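Local coordinates for protein-glutaminase (Chryseobacterium proteolyticum, PDB 2ZK9) that deamidates glutamine side chains of proteins, hydrolysing the amide to leave glutamate and release ammonia, at residues 59-72 / 125-139. Sequence-based numbering, arbitrary orientation. Where two conformers were deposited one is given.
Sequences DCEKQFVYGNLKAS and SCGSASVSSYANTAG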
loop_
_atom_site.group_PDB
_atom_site.type_symbol
_atom_site.label_atom_id
_atom_site.label_comp_id
_atom_site.label_asym_id
_atom_site.label_seq_id
_atom_site.Cartn_x
_atom_site.Cartn_y
_atom_site.Cartn_z
ATOM N N ASP A 59 4.530 0.251 14.234
ATOM C CA ASP A 59 5.205 0.310 12.960
ATOM C C ASP A 59 4.911 -1.000 12.200
ATOM O O ASP A 59 4.226 -1.886 12.718
ATOM C CB ASP A 59 6.688 0.622 13.102
ATOM C CG ASP A 59 7.341 1.322 11.921
ATOM O OD1 ASP A 59 6.714 1.400 10.847
ATOM O OD2 ASP A 59 8.476 1.846 12.083
ATOM N N CYS A 60 5.403 -1.071 10.993
ATOM C CA CYS A 60 5.235 -2.197 10.117
ATOM C C CYS A 60 6.440 -2.279 9.194
ATOM O O CYS A 60 7.320 -1.430 9.217
ATOM C CB CYS A 60 3.946 -2.048 9.323
ATOM S SG CYS A 60 3.863 -0.556 8.312
ATOM N N GLU A 61 6.430 -3.351 8.388
ATOM C CA GLU A 61 7.345 -3.444 7.253
ATOM C C GLU A 61 6.677 -2.951 6.007
ATOM O O GLU A 61 5.426 -2.776 5.951
ATOM C CB GLU A 61 7.783 -4.919 7.086
ATOM C CG GLU A 61 8.749 -5.365 8.193
ATOM C CD GLU A 61 8.959 -6.848 8.120
ATOM O OE1 GLU A 61 8.061 -7.618 8.532
ATOM O OE2 GLU A 61 10.022 -7.296 7.550
ATOM N N LYS A 62 7.424 -2.779 4.945
ATOM C CA LYS A 62 6.930 -2.712 3.570
ATOM C C LYS A 62 7.259 -4.042 2.911
ATOM O O LYS A 62 8.321 -4.609 3.177
ATOM C CB LYS A 62 7.545 -1.594 2.764
ATOM C CG LYS A 62 7.380 -0.189 3.281
ATOM C CD LYS A 62 5.945 0.321 3.223
ATOM C CE LYS A 62 5.756 1.654 3.894
ATOM N NZ LYS A 62 6.629 2.664 3.268
ATOM N N GLN A 63 6.408 -4.480 1.990
ATOM C CA GLN A 63 6.848 -5.466 1.018
ATOM C C GLN A 63 6.773 -4.809 -0.364
ATOM O O GLN A 63 5.745 -4.241 -0.731
ATOM C CB GLN A 63 6.019 -6.749 1.030
ATOM C CG GLN A 63 6.599 -7.823 0.118
ATOM C CD GLN A 63 5.999 -9.191 0.290
ATOM O OE1 GLN A 63 5.256 -9.682 -0.566
ATOM N NE2 GLN A 63 6.256 -9.824 1.438
ATOM N N PHE A 64 7.884 -4.900 -1.090
ATOM C CA PHE A 64 8.000 -4.485 -2.463
ATOM C C PHE A 64 7.995 -5.703 -3.350
ATOM O O PHE A 64 8.723 -6.655 -3.069
ATOM C CB PHE A 64 9.280 -3.695 -2.708
ATOM C CG PHE A 64 9.318 -2.361 -2.008
ATOM C CD1 PHE A 64 8.924 -1.196 -2.651
ATOM C CD2 PHE A 64 9.746 -2.233 -0.691
ATOM C CE1 PHE A 64 8.904 0.026 -2.025
ATOM C CE2 PHE A 64 9.732 -1.016 -0.036
ATOM C CZ PHE A 64 9.317 0.139 -0.710
ATOM N N VAL A 65 7.223 -5.679 -4.436
ATOM C CA VAL A 65 7.239 -6.755 -5.415
ATOM C C VAL A 65 7.543 -6.133 -6.765
ATOM O O VAL A 65 7.086 -5.022 -7.042
ATOM C CB VAL A 65 5.889 -7.540 -5.380
ATOM C CG1 VAL A 65 4.674 -6.694 -5.648
ATOM C CG2 VAL A 65 5.935 -8.704 -6.361
ATOM N N TYR A 66 8.307 -6.816 -7.577
ATOM C CA TYR A 66 8.825 -6.320 -8.816
ATOM C C TYR A 66 8.573 -7.319 -9.953
ATOM O O TYR A 66 8.608 -8.503 -9.700
ATOM C CB TYR A 66 10.349 -6.106 -8.743
ATOM C CG TYR A 66 10.805 -5.283 -7.562
ATOM C CD1 TYR A 66 10.969 -3.921 -7.646
ATOM C CD2 TYR A 66 11.063 -5.896 -6.351
ATOM C CE1 TYR A 66 11.388 -3.165 -6.538
ATOM C CE2 TYR A 66 11.472 -5.157 -5.273
ATOM C CZ TYR A 66 11.635 -3.795 -5.361
ATOM O OH TYR A 66 12.093 -3.116 -4.239
ATOM N N GLY A 67 8.321 -6.815 -11.163
ATOM C CA GLY A 67 8.160 -7.725 -12.271
ATOM C C GLY A 67 7.384 -7.140 -13.390
ATOM O O GLY A 67 7.256 -5.933 -13.497
ATOM N N ASN A 68 6.834 -8.032 -14.202
ATOM C CA ASN A 68 5.851 -7.689 -15.223
ATOM C C ASN A 68 4.492 -7.794 -14.526
ATOM O O ASN A 68 3.824 -8.822 -14.599
ATOM C CB ASN A 68 5.949 -8.659 -16.387
ATOM C CG ASN A 68 4.917 -8.394 -17.453
ATOM O OD1 ASN A 68 4.439 -7.274 -17.595
ATOM N ND2 ASN A 68 4.539 -9.412 -18.174
ATOM N N LEU A 69 4.128 -6.773 -13.759
ATOM C CA LEU A 69 2.971 -6.862 -12.860
ATOM C C LEU A 69 1.726 -6.344 -13.565
ATOM O O LEU A 69 1.757 -5.433 -14.365
ATOM C CB LEU A 69 3.227 -6.060 -11.585
ATOM C CG LEU A 69 4.507 -6.383 -10.848
ATOM C CD1 LEU A 69 4.558 -5.558 -9.560
ATOM C CD2 LEU A 69 4.656 -7.875 -10.539
ATOM N N LYS A 70 0.594 -6.958 -13.198
ATOM C CA LYS A 70 -0.717 -6.660 -13.741
ATOM C C LYS A 70 -1.739 -6.815 -12.621
ATOM O O LYS A 70 -1.706 -7.817 -11.918
ATOM C CB LYS A 70 -1.071 -7.673 -14.855
ATOM C CG LYS A 70 -0.176 -7.760 -16.030
ATOM C CD LYS A 70 -0.171 -6.576 -16.890
ATOM C CE LYS A 70 0.671 -6.726 -18.192
ATOM N NZ LYS A 70 0.137 -7.871 -19.034
ATOM N N ALA A 71 -2.673 -5.857 -12.511
ATOM C CA ALA A 71 -3.700 -5.924 -11.488
ATOM C C ALA A 71 -5.007 -5.413 -12.056
ATOM O O ALA A 71 -5.039 -4.538 -12.918
ATOM C CB ALA A 71 -3.298 -5.134 -10.273
ATOM N N SER A 72 -6.092 -5.931 -11.525
ATOM C CA SER A 72 -7.441 -5.507 -11.916
ATOM C C SER A 72 -8.233 -4.928 -10.741
ATOM O O SER A 72 -8.100 -5.407 -9.642
ATOM C CB SER A 72 -8.173 -6.722 -12.406
ATOM O OG SER A 72 -9.516 -6.314 -12.819
ATOM N N SER A 125 -6.024 -12.042 -15.804
ATOM C CA SER A 125 -7.149 -11.398 -16.482
ATOM C C SER A 125 -6.722 -10.066 -17.133
ATOM O O SER A 125 -7.488 -9.460 -17.887
ATOM C CB SER A 125 -8.366 -11.237 -15.588
ATOM O OG SER A 125 -8.167 -10.283 -14.566
ATOM N N CYS A 126 -5.498 -9.631 -16.853
ATOM C CA CYS A 126 -4.930 -8.424 -17.455
ATOM C C CYS A 126 -3.759 -8.797 -18.340
ATOM O O CYS A 126 -2.870 -7.933 -18.562
ATOM C CB CYS A 126 -4.547 -7.401 -16.353
ATOM S SG CYS A 126 -6.087 -6.839 -15.535
ATOM N N GLY A 127 -3.640 -10.039 -18.779
ATOM C CA GLY A 127 -2.595 -10.487 -19.655
ATOM C C GLY A 127 -1.420 -11.104 -18.954
ATOM O O GLY A 127 -1.453 -11.402 -17.764
ATOM N N SER A 128 -0.347 -11.352 -19.732
ATOM C CA SER A 128 0.797 -12.040 -19.162
ATOM C C SER A 128 1.368 -11.262 -17.986
ATOM O O SER A 128 1.399 -10.042 -17.984
ATOM C CB SER A 128 1.890 -12.138 -20.221
ATOM O OG SER A 128 1.430 -12.887 -21.359
ATOM N N ALA A 129 1.864 -11.978 -16.997
ATOM C CA ALA A 129 2.316 -11.345 -15.778
ATOM C C ALA A 129 3.263 -12.268 -15.038
ATOM O O ALA A 129 3.074 -13.475 -15.056
ATOM C CB ALA A 129 1.126 -10.986 -14.905
ATOM N N SER A 130 4.262 -11.708 -14.370
ATOM C CA SER A 130 5.193 -12.511 -13.597
ATOM C C SER A 130 5.905 -11.643 -12.561
ATOM O O SER A 130 6.135 -10.460 -12.781
ATOM C CB SER A 130 6.247 -13.189 -14.477
ATOM O OG SER A 130 6.971 -12.272 -15.245
ATOM N N VAL A 131 6.275 -12.270 -11.455
ATOM C CA VAL A 131 7.099 -11.660 -10.402
ATOM C C VAL A 131 8.570 -11.983 -10.671
ATOM O O VAL A 131 8.913 -13.136 -10.840
ATOM C CB VAL A 131 6.694 -12.158 -9.015
ATOM C CG1 VAL A 131 7.675 -11.695 -7.953
ATOM C CG2 VAL A 131 5.262 -11.743 -8.641
ATOM N N SER A 132 9.406 -10.958 -10.717
ATOM C CA SER A 132 10.842 -11.146 -10.870
ATOM C C SER A 132 11.522 -11.229 -9.510
ATOM O O SER A 132 12.480 -12.005 -9.329
ATOM C CB SER A 132 11.526 -10.053 -11.668
ATOM O OG SER A 132 11.245 -8.768 -11.166
ATOM N N SER A 133 11.075 -10.488 -8.494
ATOM C CA SER A 133 11.620 -10.570 -7.150
ATOM C C SER A 133 10.637 -9.877 -6.188
ATOM O O SER A 133 9.735 -9.175 -6.602
ATOM C CB SER A 133 12.990 -9.886 -7.010
ATOM O OG SER A 133 12.892 -8.494 -7.177
ATOM N N TYR A 134 10.877 -10.075 -4.897
ATOM C CA TYR A 134 10.183 -9.301 -3.867
ATOM C C TYR A 134 11.111 -9.132 -2.688
ATOM O O TYR A 134 12.068 -9.918 -2.522
ATOM C CB TYR A 134 8.843 -9.890 -3.438
ATOM C CG TYR A 134 8.891 -11.072 -2.542
ATOM C CD1 TYR A 134 9.040 -12.344 -3.115
ATOM C CD2 TYR A 134 8.803 -11.005 -1.166
ATOM C CE1 TYR A 134 9.090 -13.456 -2.327
ATOM C CE2 TYR A 134 8.849 -12.130 -0.349
ATOM C CZ TYR A 134 9.002 -13.377 -0.963
ATOM O OH TYR A 134 9.057 -14.529 -0.251
ATOM N N ALA A 135 10.879 -8.133 -1.872
ATOM C CA ALA A 135 11.746 -7.861 -0.720
ATOM C C ALA A 135 10.922 -7.173 0.361
ATOM O O ALA A 135 10.120 -6.294 0.068
ATOM C CB ALA A 135 12.880 -6.961 -1.147
ATOM N N ASN A 136 11.197 -7.522 1.590
ATOM C CA ASN A 136 10.660 -6.821 2.734
ATOM C C ASN A 136 11.646 -5.797 3.216
ATOM O O ASN A 136 12.854 -6.042 3.183
ATOM C CB ASN A 136 10.369 -7.757 3.904
ATOM C CG ASN A 136 9.266 -8.757 3.538
ATOM O OD1 ASN A 136 8.421 -8.504 2.701
ATOM N ND2 ASN A 136 9.267 -9.850 4.234
ATOM N N THR A 137 11.171 -4.648 3.674
ATOM C CA THR A 137 11.994 -3.621 4.256
ATOM C C THR A 137 11.357 -3.140 5.547
ATOM O O THR A 137 10.174 -3.322 5.794
ATOM C CB THR A 137 12.185 -2.401 3.351
ATOM O OG1 THR A 137 10.942 -1.681 3.231
ATOM C CG2 THR A 137 12.610 -2.784 1.939
ATOM N N ALA A 138 12.140 -2.406 6.320
ATOM C CA ALA A 138 11.532 -1.596 7.378
ATOM C C ALA A 138 10.477 -0.681 6.788
ATOM O O ALA A 138 10.576 -0.203 5.639
ATOM C CB ALA A 138 12.631 -0.739 8.051
ATOM N N GLY A 139 9.468 -0.391 7.577
ATOM C CA GLY A 139 8.386 0.468 7.166
ATOM C C GLY A 139 8.794 1.840 6.733
ATOM O O GLY A 139 8.144 2.471 5.885
HETATM O O HOH W 1 10.731 -9.596 6.878
HETATM O O HOH W 2 5.632 -12.104 -17.668
HETATM O O HOH W 3 8.964 -10.657 -14.402
#
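Lys70 folds back on itself, bent at chi2 (-67°) and chi4 (60°), and thereby curls its ammonium into the loop 126-128, where NZ donates to Ser128 O at 2.7 Å and to Cys126 O at 3.0 Å. Gln63, with CG opposite the backbone N (chi1 -173°), reaches across to Asn136, its cross-strand partner on the same face: NE2 meets a lone pair of OD1 at 2.8 Å, the two amides nearly coplanar. Asp114 and Arg118 take further bonds of the Gln63 amide. In one of its two conformers Tyr134 brings CD2 to 3.6 Å from Gln63 CD. On the opposite face of the sheet, Thr137 OG1 lies in the ring plane of Phe64, 3.5 Å from CE2. Lys99 pairs with Glu61 OE1. Replacing Lys70 by a methionine would probably leave the carbonyls of Cys126 and Ser128 without their shared donor and the loop freer to shift. A disulfide ties Cys126 to Cys77. Antiparallel pairing runs from Glu61–Ala138 to Asn68–Ser130. Between Tyr66 and Gly67 the register slips by one, so that Ser132 and Ser133 both face Tyr66: Tyr66 O accepts Ser132 N at 2.8 Å and, weakly, Ser133 N. Strand 130-138 thus flanks 61-66, whose other edge pairs with 82-91, and the irregularity opposite Tyr66 is a classic beta bulge in the mixed sheet of this glutaminase domain.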